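PDB 6MDX: DNA-dependent metalloprotease SPRTN from Homo sapiens, which cleaves proteins covalently cross-linked to DNA, acting as a DNA-dependent zinc metalloprotease that preserves genome integrity during DNA synthesis. Local coordinates for residues P16-L21 / V37-S42. Numbering follows the deposited sequence.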
ATOM      1  N   PRO A  16     -16.501   6.779  -4.865  1.00 22.96           N
ATOM      2  CA  PRO A  16     -15.590   7.106  -3.785  1.00 22.46           C
ATOM      3  C   PRO A  16     -14.849   8.376  -4.182  1.00 19.49           C
ATOM      4  O   PRO A  16     -14.576   8.626  -5.384  1.00 24.73           O
ATOM      5  CB  PRO A  16     -14.648   5.899  -3.720  1.00 18.72           C
ATOM      6  CG  PRO A  16     -14.681   5.349  -5.103  1.00 26.52           C
ATOM      7  CD  PRO A  16     -16.096   5.571  -5.596  1.00 22.17           C
ATOM      8  N   ASP A  17     -14.549   9.204  -3.189  1.00 19.51           N
ATOM      9  CA  ASP A  17     -13.823  10.409  -3.426  1.00 16.04           C
ATOM     10  C   ASP A  17     -12.474  10.302  -2.713  1.00 20.46           C
ATOM     11  O   ASP A  17     -12.364  10.623  -1.547  1.00 18.46           O
ATOM     12  CB  ASP A  17     -14.591  11.647  -2.971  1.00 22.21           C
ATOM     13  CG  ASP A  17     -13.916  12.971  -3.270  1.00 23.17           C
ATOM     14  OD1 ASP A  17     -12.697  13.015  -3.613  1.00 27.26           O
ATOM     15  OD2 ASP A  17     -14.634  13.981  -3.188  1.00 30.63           O
ATOM     16  N   LEU A  18     -11.456   9.848  -3.453  1.00 16.73           N
ATOM     17  CA  LEU A  18     -10.150   9.502  -2.846  1.00 16.13           C
ATOM     18  C   LEU A  18      -9.496  10.738  -2.242  1.00 13.33           C
ATOM     19  O   LEU A  18      -8.940  10.619  -1.125  1.00 15.39           O
ATOM     20  CB  LEU A  18      -9.255   8.856  -3.906  1.00 15.78           C
ATOM     21  CG  LEU A  18      -7.864   8.419  -3.473  1.00 15.89           C
ATOM     22  CD1 LEU A  18      -7.884   7.554  -2.242  1.00 19.94           C
ATOM     23  CD2 LEU A  18      -7.183   7.673  -4.616  1.00 15.34           C
ATOM     24  N   GLN A  19      -9.485  11.873  -2.941  1.00 14.05           N
ATOM     25  CA  GLN A  19      -8.837  13.052  -2.455  1.00 15.60           C
ATOM     26  C   GLN A  19      -9.538  13.513  -1.177  1.00 16.88           C
ATOM     27  O   GLN A  19      -8.870  13.838  -0.182  1.00 19.81           O
ATOM     28  CB  GLN A  19      -8.773  14.164  -3.499  1.00 21.96           C
ATOM     29  CG  GLN A  19      -7.975  13.782  -4.725  1.00 33.04           C
ATOM     30  CD  GLN A  19      -6.604  13.279  -4.354  1.00 40.60           C
ATOM     31  OE1 GLN A  19      -5.933  13.850  -3.482  1.00 30.70           O
ATOM     32  NE2 GLN A  19      -6.188  12.210  -5.031  1.00 24.01           N
ATOM     33  N   ALA A  20     -10.859  13.469  -1.150  1.00 19.74           N
ATOM     34  CA  ALA A  20     -11.587  13.870   0.062  1.00 25.25           C
ATOM     35  C   ALA A  20     -11.226  12.983   1.253  1.00 18.23           C
ATOM     36  O   ALA A  20     -11.020  13.508   2.369  1.00 16.79           O
ATOM     37  CB  ALA A  20     -13.085  13.895  -0.157  1.00 20.35           C
ATOM     38  N   LEU A  21     -11.119  11.672   1.040  1.00 16.37           N
ATOM     39  CA  LEU A  21     -10.790  10.742   2.122  1.00 10.95           C
ATOM     40  C   LEU A  21      -9.388  11.075   2.632  1.00 13.48           C
ATOM     41  O   LEU A  21      -9.178  11.054   3.826  1.00 11.63           O
ATOM     42  CB  LEU A  21     -10.823   9.296   1.622  1.00 14.11           C
ATOM     43  CG  LEU A  21     -12.218   8.747   1.304  1.00 15.05           C
ATOM     44  CD1 LEU A  21     -12.098   7.368   0.668  1.00 19.92           C
ATOM     45  CD2 LEU A  21     -13.095   8.662   2.553  1.00 18.87           C
ATOM     46  N   VAL A  37       2.126  14.529   0.716  1.00 19.08           N
ATOM     47  CA  VAL A  37       1.995  13.173   0.157  1.00 13.50           C
ATOM     48  C   VAL A  37       0.915  13.195  -0.922  1.00 13.84           C
ATOM     49  O   VAL A  37      -0.150  13.782  -0.765  1.00 18.23           O
ATOM     50  CB  VAL A  37       1.651  12.175   1.282  1.00 16.27           C
ATOM     51  CG1 VAL A  37       1.359  10.784   0.746  1.00 20.13           C
ATOM     52  CG2 VAL A  37       2.758  12.138   2.325  1.00 15.71           C
ATOM     53  N   GLU A  38       1.229  12.535  -2.037  1.00 14.78           N
ATOM     54  CA  GLU A  38       0.405  12.472  -3.239  1.00 14.63           C
ATOM     55  C   GLU A  38      -0.317  11.114  -3.237  1.00 11.87           C
ATOM     56  O   GLU A  38       0.374  10.123  -3.209  1.00 19.38           O
ATOM     57  CB  GLU A  38       1.336  12.530  -4.448  1.00 14.12           C
ATOM     58  CG  GLU A  38       0.624  12.260  -5.770  1.00 25.10           C
ATOM     59  CD  GLU A  38       1.572  12.017  -6.929  1.00 30.18           C
ATOM     60  OE1 GLU A  38       1.371  12.663  -8.007  1.00 45.57           O
ATOM     61  OE2 GLU A  38       2.528  11.213  -6.770  1.00 30.01           O
ATOM     62  N   VAL A  39      -1.634  11.094  -3.259  1.00 15.12           N
ATOM     63  CA  VAL A  39      -2.369   9.837  -3.352  0.51 12.36           C
ATOM     64  C   VAL A  39      -3.137   9.825  -4.672  1.00 13.53           C
ATOM     65  O   VAL A  39      -3.793  10.788  -5.038  1.00 14.23           O
ATOM     66  CB  VAL A  39      -3.335   9.584  -2.182  0.51 15.04           C
ATOM     67  CG1 VAL A  39      -4.581  10.469  -2.211  0.51 17.75           C
ATOM     68  CG2 VAL A  39      -3.753   8.124  -2.171  0.51 15.44           C
ATOM     69  N   LYS A  40      -3.038   8.718  -5.422  1.00 11.45           N
ATOM     70  CA  LYS A  40      -3.757   8.573  -6.681  1.00 10.42           C
ATOM     71  C   LYS A  40      -4.238   7.135  -6.869  1.00 10.36           C
ATOM     72  O   LYS A  40      -3.610   6.219  -6.338  1.00  9.73           O
ATOM     73  CB  LYS A  40      -2.874   8.957  -7.871  1.00 10.47           C
ATOM     74  CG  LYS A  40      -2.463  10.429  -7.886  1.00 15.77           C
ATOM     75  CD  LYS A  40      -1.563  10.796  -9.016  1.00 25.18           C
ATOM     76  CE  LYS A  40      -1.311  12.301  -9.074  1.00 41.17           C
ATOM     77  NZ  LYS A  40      -2.493  13.074  -9.525  1.00 53.82           N
ATOM     78  N   TRP A  41      -5.311   6.989  -7.668  1.00  9.81           N
ATOM     79  CA  TRP A  41      -5.688   5.735  -8.232  1.00 10.53           C
ATOM     80  C   TRP A  41      -4.664   5.325  -9.274  1.00 12.25           C
ATOM     81  O   TRP A  41      -4.072   6.154  -9.980  1.00 12.51           O
ATOM     82  CB  TRP A  41      -7.045   5.800  -8.889  1.00 10.38           C
ATOM     83  CG  TRP A  41      -8.211   5.962  -7.973  1.00 11.24           C
ATOM     84  CD1 TRP A  41      -8.955   7.100  -7.785  1.00 14.82           C
ATOM     85  CD2 TRP A  41      -8.822   4.958  -7.158  1.00 12.51           C
ATOM     86  NE1 TRP A  41      -9.983   6.861  -6.910  1.00 16.38           N
ATOM     87  CE2 TRP A  41      -9.920   5.557  -6.507  1.00 12.96           C
ATOM     88  CE3 TRP A  41      -8.522   3.626  -6.877  1.00 11.54           C
ATOM     89  CZ2 TRP A  41     -10.701   4.854  -5.599  1.00 14.33           C
ATOM     90  CZ3 TRP A  41      -9.342   2.909  -6.044  1.00 13.20           C
ATOM     91  CH2 TRP A  41     -10.400   3.527  -5.391  1.00 12.99           C
ATOM     92  N   SER A  42      -4.480   3.997  -9.359  1.00  9.97           N
ATOM     93  CA  SER A  42      -3.779   3.367 -10.477  1.00 12.17           C
ATOM     94  C   SER A  42      -4.791   2.506 -11.237  1.00 12.97           C
ATOM     95  O   SER A  42      -5.398   1.630 -10.651  1.00 12.85           O
ATOM     96  CB  SER A  42      -2.619   2.587  -9.992  1.00 15.60           C
ATOM     97  OG  SER A  42      -2.118   1.812 -11.078  1.00 15.67           O
TER
HETATM   98  O   HOH W   1     -11.816   9.082  -6.283  1.00 15.81           O
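Residues 16-19, which lead into helix 18-29, run roughly against residues 39-41 of edge strand 38-42, their end-to-end directions 145° apart, with L18 and Q19 nearest K40 and V39. L18 carries most of the apolar contact. Its bond to CB points toward the strand, and CG anti to the backbone N (chi1 -180°) then sets CD2 over one face of the W41 indole, 3.7 Å from the centroid of the five-membered ring and close to the ring normal, a CH-pi contact. The same methyl packs on the strand backbone, L18 CD2 lying 3.6 Å from W41 N, while V39 lies beside L18 in the modelled conformer. P16 approaches the benzo part of the indole obliquely, its CG 4.0 Å from W41 CZ2. Where the helix begins, one water lies in the indole plane at the ring edge, accepting from W41 NE1 (2.9 Å) and from L18 N and donating to P16 O, thereby tying the ring to the backbone leading into the helix. D17, the N-cap residue, accepts from A20 N through OD1. Q19 bends at chi2 to bring NE2 to V39 O, giving a 2.8 Å hydrogen bond that lies in the Q19 amide plane but is tilted 30° from the carbonyl plane; this occupies the strand's outer side, opposite its pairing with strand 59-64. A leucine replacing W41 would probably leave the water without its indole donor and L18 CD2 without a flat surface to pack on. The contact thus packs the start of the helix against the sheet edge, and V39 and W41 also touch L80 and L76, respectively, of helix 73-91, which bears the HExxH zinc-binding motif of the SprT-like metalloprotease domain.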